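PDB 6AHX: putative cytosolic protein from Geobacillus zalihae, which probably senses copper as a transcriptional repressor of the CsoR family, releasing operator DNA when the metal binds. Local coordinates for residues E42-D45 with C46-L50. Residues are numbered along the deposited sequence; the frame is centred on the assembly and turned at random.
Sequences EGRD and CPDIL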
loop_
_atom_site.group_PDB
_atom_site.type_symbol
_atom_site.label_atom_id
_atom_site.label_comp_id
_atom_site.label_asym_id
_atom_site.label_seq_id
_atom_site.Cartn_x
_atom_site.Cartn_y
_atom_site.Cartn_z
ATOM N N GLU A 42 6.105 -9.118 14.511
ATOM C CA GLU A 42 5.776 -9.340 15.933
ATOM C C GLU A 42 4.667 -10.357 16.218
ATOM O O GLU A 42 4.352 -10.601 17.387
ATOM C CB GLU A 42 5.321 -8.050 16.585
ATOM C CG GLU A 42 6.290 -6.905 16.489
ATOM C CD GLU A 42 5.651 -5.558 16.841
ATOM O OE1 GLU A 42 4.554 -5.558 17.472
ATOM O OE2 GLU A 42 6.253 -4.499 16.478
ATOM N N GLY A 43 4.057 -10.964 15.199
ATOM C CA GLY A 43 3.074 -12.003 15.446
ATOM C C GLY A 43 1.761 -11.484 15.984
ATOM O O GLY A 43 1.032 -12.175 16.666
ATOM N N ARG A 44 1.393 -10.292 15.550
ATOM C CA ARG A 44 0.083 -9.763 15.854
ATOM C C ARG A 44 -1.064 -10.643 15.310
ATOM O O ARG A 44 -0.894 -11.448 14.383
ATOM C CB ARG A 44 -0.000 -8.358 15.299
ATOM C CG ARG A 44 0.938 -7.342 15.963
ATOM C CD ARG A 44 0.531 -6.933 17.407
ATOM N NE ARG A 44 -0.864 -6.475 17.480
ATOM C CZ ARG A 44 -1.309 -5.251 17.183
ATOM N NH1 ARG A 44 -0.505 -4.243 16.869
ATOM N NH2 ARG A 44 -2.602 -5.045 17.185
ATOM N N ASP A 45 -2.240 -10.476 15.879
ATOM C CA ASP A 45 -3.396 -11.266 15.478
ATOM C C ASP A 45 -3.772 -10.910 14.077
ATOM O O ASP A 45 -3.737 -9.752 13.697
ATOM C CB ASP A 45 -4.610 -11.079 16.388
ATOM C CG ASP A 45 -4.343 -11.548 17.838
ATOM O OD1 ASP A 45 -3.439 -12.409 18.077
ATOM O OD2 ASP A 45 -5.059 -11.040 18.726
ATOM N N CYS A 46 -4.124 -11.942 13.319
ATOM C CA CYS A 46 -4.402 -11.815 11.925
ATOM C C CYS A 46 -5.482 -10.779 11.607
ATOM O O CYS A 46 -5.313 -10.000 10.703
ATOM C CB CYS A 46 -4.779 -13.148 11.351
ATOM S SG CYS A 46 -5.537 -13.005 9.733
ATOM N N PRO A 47 -6.585 -10.771 12.340
ATOM C CA PRO A 47 -7.613 -9.755 11.974
ATOM C C PRO A 47 -7.140 -8.288 12.097
ATOM O O PRO A 47 -7.544 -7.444 11.292
ATOM C CB PRO A 47 -8.778 -10.049 12.936
ATOM C CG PRO A 47 -8.473 -11.382 13.569
ATOM C CD PRO A 47 -6.975 -11.544 13.526
ATOM N N ASP A 48 -6.252 -8.036 13.042
ATOM C CA ASP A 48 -5.623 -6.729 13.195
ATOM C C ASP A 48 -4.858 -6.377 11.926
ATOM O O ASP A 48 -4.913 -5.251 11.412
ATOM C CB ASP A 48 -4.592 -6.725 14.377
ATOM C CG ASP A 48 -5.243 -7.058 15.740
ATOM O OD1 ASP A 48 -6.360 -7.579 15.784
ATOM O OD2 ASP A 48 -4.644 -6.804 16.780
ATOM N N ILE A 49 -4.088 -7.352 11.463
ATOM C CA ILE A 49 -3.260 -7.197 10.288
ATOM C C ILE A 49 -4.115 -6.972 9.056
ATOM O O ILE A 49 -3.872 -6.011 8.297
ATOM C CB ILE A 49 -2.259 -8.341 10.143
ATOM C CG1 ILE A 49 -1.239 -8.294 11.317
ATOM C CG2 ILE A 49 -1.552 -8.259 8.793
ATOM C CD1 ILE A 49 -0.127 -9.332 11.260
ATOM N N LEU A 50 -5.157 -7.780 8.901
ATOM C CA LEU A 50 -5.958 -7.716 7.699
ATOM C C LEU A 50 -6.813 -6.468 7.695
ATOM O O LEU A 50 -7.074 -5.927 6.651
ATOM C CB LEU A 50 -6.876 -8.937 7.609
ATOM C CG LEU A 50 -6.183 -10.277 7.328
ATOM C CD1 LEU A 50 -7.292 -11.294 7.125
ATOM C CD2 LEU A 50 -5.218 -10.300 6.152
HETATM O O HOH W 1 -2.822 -8.565 17.802
#
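Asp48 OD2 is gripped twice from the loop ahead of its helix: by Arg44 NH2 in a salt bridge of 2.7 Å, and by a water. The guanidinium nitrogen meets OD2 on its anti side, somewhat tilted from both planes, with an N-H...O angle of 144°, and the two flat groups stand 77° apart. Bends at chi2 (-72°) and chi3 of Arg44 fold its chain back toward the carboxylate. The same water, 2.9 Å from Arg44 NE in the guanidinium plane, also accepts from Asp45 N, tying the turn's backbone to both charged side chains. With an alanine in place of Asp48, the Arg44 guanidinium would probably lose its charged mate and be less firmly fixed, and the water would lose one of its anchors. Next to the salt bridge, Ile49 CD1 lies against Arg44 CB and the carbonyl O of Arg44. Asp45 is the N-cap residue without a side-chain cap; its carbonyl O instead accepts from Ile49 N at 3.3 Å, starting helix 46-70, with a weak bond from Asp48 N. The loop leaves helix 20-41 by a Schellman motif at Gly43 and completes a helical hairpin, where Asp48 and Ile49 rest on Met39, while Cys46 is disulfide-bonded to Cys75 of the second subunit.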